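Local structure of interphotoreceptor retinoid-binding protein (Xenopus laevis, 1J7X) at residues Gln225-Ile236 / Val276-Ala287. The protein probably binds and carries retinoids through the interphotoreceptor matrix of the retina, using a fold related to that of the ClpP–crotonase clan. Sequence-based numbering, arbitrary orientation.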
loop_
_atom_site.group_PDB
_atom_site.type_symbol
_atom_site.label_atom_id
_atom_site.label_comp_id
_atom_site.label_asym_id
_atom_site.label_seq_id
_atom_site.Cartn_x
_atom_site.Cartn_y
_atom_site.Cartn_z
ATOM N N GLN A 225 9.078 5.872 -2.513
ATOM C CA GLN A 225 9.530 5.979 -3.914
ATOM C C GLN A 225 9.017 7.209 -4.631
ATOM O O GLN A 225 9.740 7.880 -5.324
ATOM C CB GLN A 225 9.081 4.615 -4.649
ATOM C CG GLN A 225 9.535 4.585 -6.066
ATOM C CD GLN A 225 9.024 3.341 -6.773
ATOM O OE1 GLN A 225 7.790 3.159 -6.876
ATOM N NE2 GLN A 225 9.941 2.403 -7.070
ATOM N N SER A 226 7.737 7.534 -4.472
ATOM C CA SER A 226 7.113 8.633 -5.129
ATOM C C SER A 226 7.683 10.008 -4.677
ATOM O O SER A 226 7.699 11.030 -5.416
ATOM C CB SER A 226 5.591 8.581 -4.916
ATOM O OG SER A 226 5.241 8.812 -3.572
ATOM N N LEU A 227 8.142 10.020 -3.429
ATOM C CA LEU A 227 8.774 11.205 -2.875
ATOM C C LEU A 227 10.255 11.304 -3.192
ATOM O O LEU A 227 10.955 12.299 -2.871
ATOM C CB LEU A 227 8.592 11.239 -1.346
ATOM C CG LEU A 227 7.213 11.454 -0.749
ATOM C CD1 LEU A 227 7.183 11.025 0.720
ATOM C CD2 LEU A 227 6.865 12.990 -0.909
ATOM N N SER A 228 10.733 10.348 -3.946
ATOM C CA SER A 228 12.140 10.264 -4.268
ATOM C C SER A 228 12.977 10.242 -2.992
ATOM O O SER A 228 14.096 10.701 -2.967
ATOM C CB SER A 228 12.534 11.442 -5.238
ATOM O OG SER A 228 11.703 11.343 -6.408
ATOM N N ARG A 229 12.469 9.624 -1.931
ATOM C CA ARG A 229 13.225 9.600 -0.700
ATOM C C ARG A 229 14.101 8.381 -0.651
ATOM O O ARG A 229 15.184 8.393 -0.046
ATOM C CB ARG A 229 12.235 9.687 0.478
ATOM C CG ARG A 229 12.942 9.541 1.884
ATOM C CD ARG A 229 13.886 10.831 2.096
ATOM N NE ARG A 229 15.196 10.430 1.728
ATOM C CZ ARG A 229 16.163 10.114 2.565
ATOM N NH1 ARG A 229 16.075 10.323 3.879
ATOM N NH2 ARG A 229 17.247 9.632 2.065
ATOM N N ALA A 230 13.594 7.202 -1.089
ATOM C CA ALA A 230 14.396 6.044 -1.090
ATOM C C ALA A 230 14.393 5.271 -2.416
ATOM O O ALA A 230 13.507 5.433 -3.230
ATOM C CB ALA A 230 13.860 5.148 0.004
ATOM N N THR A 231 15.338 4.391 -2.529
ATOM C CA THR A 231 15.435 3.454 -3.625
ATOM C C THR A 231 14.750 2.153 -3.170
ATOM O O THR A 231 15.031 1.643 -2.074
ATOM C CB THR A 231 16.882 3.205 -3.971
ATOM O OG1 THR A 231 17.559 4.419 -4.332
ATOM C CG2 THR A 231 17.009 2.237 -5.133
ATOM N N ILE A 232 13.803 1.643 -3.988
ATOM C CA ILE A 232 13.115 0.438 -3.673
ATOM C C ILE A 232 13.838 -0.729 -4.368
ATOM O O ILE A 232 14.081 -0.724 -5.584
ATOM C CB ILE A 232 11.673 0.498 -4.198
ATOM C CG1 ILE A 232 10.991 1.806 -3.778
ATOM C CG2 ILE A 232 10.838 -0.613 -3.716
ATOM C CD1 ILE A 232 11.115 2.019 -2.199
ATOM N N ILE A 233 14.082 -1.796 -3.630
ATOM C CA ILE A 233 14.854 -2.966 -4.135
ATOM C C ILE A 233 14.169 -4.268 -3.794
ATOM O O ILE A 233 13.796 -4.519 -2.637
ATOM C CB ILE A 233 16.275 -2.949 -3.536
ATOM C CG1 ILE A 233 16.887 -1.610 -3.794
ATOM C CG2 ILE A 233 17.116 -4.165 -4.052
ATOM C CD1 ILE A 233 18.210 -1.456 -3.005
ATOM N N GLY A 234 13.976 -5.122 -4.833
ATOM C CA GLY A 234 13.427 -6.427 -4.559
ATOM C C GLY A 234 12.395 -6.818 -5.592
ATOM O O GLY A 234 12.626 -6.564 -6.759
ATOM N N GLU A 235 11.358 -7.504 -5.139
ATOM C CA GLU A 235 10.323 -8.008 -6.026
ATOM C C GLU A 235 9.139 -7.019 -6.122
ATOM O O GLU A 235 8.851 -6.249 -5.225
ATOM C CB GLU A 235 9.825 -9.325 -5.568
ATOM C CG GLU A 235 10.941 -10.382 -5.445
ATOM C CD GLU A 235 10.494 -11.621 -4.752
ATOM O OE1 GLU A 235 9.477 -11.622 -3.980
ATOM O OE2 GLU A 235 11.242 -12.651 -4.837
ATOM N N ILE A 236 8.331 -7.193 -7.160
ATOM C CA ILE A 236 7.091 -6.438 -7.270
ATOM C C ILE A 236 6.209 -6.966 -6.122
ATOM O O ILE A 236 6.170 -8.186 -5.823
ATOM C CB ILE A 236 6.397 -6.738 -8.636
ATOM C CG1 ILE A 236 7.227 -6.170 -9.717
ATOM C CG2 ILE A 236 5.053 -6.202 -8.668
ATOM C CD1 ILE A 236 6.919 -6.783 -11.118
ATOM N N VAL A 276 3.882 -2.468 -5.926
ATOM C CA VAL A 276 4.933 -1.451 -6.097
ATOM C C VAL A 276 5.965 -2.110 -6.988
ATOM O O VAL A 276 6.280 -3.315 -6.839
ATOM C CB VAL A 276 5.599 -1.145 -4.749
ATOM C CG1 VAL A 276 6.774 -0.243 -4.927
ATOM C CG2 VAL A 276 4.579 -0.540 -3.808
ATOM N N VAL A 277 6.477 -1.366 -7.930
ATOM C CA VAL A 277 7.504 -1.830 -8.853
ATOM C C VAL A 277 8.821 -1.259 -8.416
ATOM O O VAL A 277 9.022 -0.027 -8.424
ATOM C CB VAL A 277 7.197 -1.341 -10.312
ATOM C CG1 VAL A 277 8.252 -1.926 -11.224
ATOM C CG2 VAL A 277 5.919 -1.889 -10.732
ATOM N N PRO A 278 9.733 -2.102 -7.935
ATOM C CA PRO A 278 11.039 -1.605 -7.424
ATOM C C PRO A 278 11.852 -0.876 -8.483
ATOM O O PRO A 278 11.702 -1.153 -9.696
ATOM C CB PRO A 278 11.754 -2.877 -7.039
ATOM C CG PRO A 278 10.599 -3.790 -6.604
ATOM C CD PRO A 278 9.561 -3.533 -7.679
ATOM N N ASP A 279 12.736 -0.003 -8.028
ATOM C CA ASP A 279 13.692 0.671 -8.865
ATOM C C ASP A 279 14.712 -0.427 -9.312
ATOM O O ASP A 279 15.082 -0.525 -10.508
ATOM C CB ASP A 279 14.403 1.750 -8.096
ATOM C CG ASP A 279 13.484 2.784 -7.674
ATOM O OD1 ASP A 279 12.967 3.500 -8.581
ATOM O OD2 ASP A 279 13.070 2.941 -6.495
ATOM N N ALA A 280 15.126 -1.283 -8.386
ATOM C CA ALA A 280 16.078 -2.366 -8.698
ATOM C C ALA A 280 15.395 -3.701 -8.460
ATOM O O ALA A 280 15.246 -4.159 -7.314
ATOM C CB ALA A 280 17.370 -2.227 -7.877
ATOM N N ILE A 281 14.898 -4.313 -9.523
ATOM C CA ILE A 281 14.207 -5.533 -9.475
ATOM C C ILE A 281 15.153 -6.687 -9.351
ATOM O O ILE A 281 16.005 -6.849 -10.253
ATOM C CB ILE A 281 13.277 -5.707 -10.686
ATOM C CG1 ILE A 281 12.154 -4.663 -10.667
ATOM C CG2 ILE A 281 12.680 -7.024 -10.664
ATOM C CD1 ILE A 281 11.214 -4.667 -11.868
ATOM N N VAL A 282 15.042 -7.435 -8.276
ATOM C CA VAL A 282 15.805 -8.653 -7.996
ATOM C C VAL A 282 14.944 -9.562 -7.205
ATOM O O VAL A 282 13.908 -9.209 -6.629
ATOM C CB VAL A 282 17.137 -8.383 -7.267
ATOM C CG1 VAL A 282 17.956 -7.437 -8.010
ATOM C CG2 VAL A 282 16.895 -7.737 -5.943
ATOM N N LEU A 283 15.311 -10.857 -7.147
ATOM C CA LEU A 283 14.529 -11.783 -6.331
ATOM C C LEU A 283 14.782 -11.350 -4.821
ATOM O O LEU A 283 15.830 -10.763 -4.488
ATOM C CB LEU A 283 15.028 -13.240 -6.526
ATOM C CG LEU A 283 14.272 -14.052 -7.613
ATOM C CD1 LEU A 283 14.314 -13.311 -8.813
ATOM C CD2 LEU A 283 14.984 -15.424 -7.875
ATOM N N ALA A 284 13.803 -11.646 -4.006
ATOM C CA ALA A 284 13.804 -11.203 -2.571
ATOM C C ALA A 284 15.085 -11.582 -1.830
ATOM O O ALA A 284 15.676 -10.758 -1.203
ATOM C CB ALA A 284 12.618 -11.775 -1.892
ATOM N N ASP A 285 15.591 -12.776 -2.074
ATOM C CA ASP A 285 16.851 -13.210 -1.437
ATOM C C ASP A 285 18.056 -12.404 -1.834
ATOM O O ASP A 285 19.091 -12.435 -1.161
ATOM C CB ASP A 285 17.120 -14.657 -1.735
ATOM C CG ASP A 285 16.109 -15.553 -1.243
ATOM O OD1 ASP A 285 15.572 -15.328 -0.145
ATOM O OD2 ASP A 285 15.767 -16.589 -1.902
ATOM N N GLU A 286 18.005 -11.693 -2.922
ATOM C CA GLU A 286 19.130 -10.885 -3.391
ATOM C C GLU A 286 19.070 -9.430 -3.060
ATOM O O GLU A 286 20.009 -8.695 -3.333
ATOM C CB GLU A 286 19.187 -11.054 -4.970
ATOM C CG GLU A 286 19.048 -12.522 -5.433
ATOM C CD GLU A 286 19.063 -12.673 -7.013
ATOM O OE1 GLU A 286 18.950 -13.798 -7.587
ATOM O OE2 GLU A 286 19.165 -11.641 -7.720
ATOM N N ALA A 287 17.974 -8.984 -2.447
ATOM C CA ALA A 287 17.769 -7.565 -2.187
ATOM C C ALA A 287 18.693 -6.892 -1.254
ATOM O O ALA A 287 19.102 -5.735 -1.458
ATOM C CB ALA A 287 16.300 -7.354 -1.769
HETATM O O HOH W 1 5.916 1.349 -7.910
HETATM O O HOH W 2 13.220 5.654 -5.821
#
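Three donors converge on OD2 of Asp-279. The backbone N of Ile-232 meets its anti lone pair at 2.9 Å in an almost straight bond (176°), and a water held by Ala-230 O donates a second hydrogen. Gln-225 NE2 adds a weak bond from 3.2 Å. A short carboxylate suits this place, because it can accept from the backbone N-H of Ile-232 and from the side chain of a helix-end glutamine together. Gln-225 reaches it from the last turn of helix 216-226 with CG anti to the backbone N (chi1 -178°). Its amide plane stands 78° from the carboxylate, and its NE2 also donates to Val-277 O (2.9 Å), which lies in the amide plane. OE1 accepts from a second water, which in turn accepts from Val-277 N. A leucine here would probably leave Val-277 O without this donor and Asp-279 OD2 with one grip fewer. Beyond this cluster the two segments pair as parallel strands: 280-281 forms the edge of the mixed sheet beside 231-234, as in the beta-beta-alpha spiral of the ClpP–crotonase clan. Ala-280 N donates to Ile-232 O, Gly-234 N to Ala-280 O, and Val-282 N to Gly-234 O, the last from above the carbonyl plane. Gly-234 has a positive phi at which a side chain would jam against the preceding carbonyl, and its CA lies 4.1 Å from Ala-287 CB. The branched Ile-233 sends CG2 to Val-282 CG2 and Ala-287 CB, both at 4.0 Å, and helix 287-296 packs on this side chain. Pro-278, which has no N-H to satisfy, sets CD against Ile-236 CG1, the side chains crossing at about a right angle. Glu-235 accepts Ala-284 N on OE2 at 2.9 Å from above the carboxylate plane, while OE1 takes the N-H of His-211.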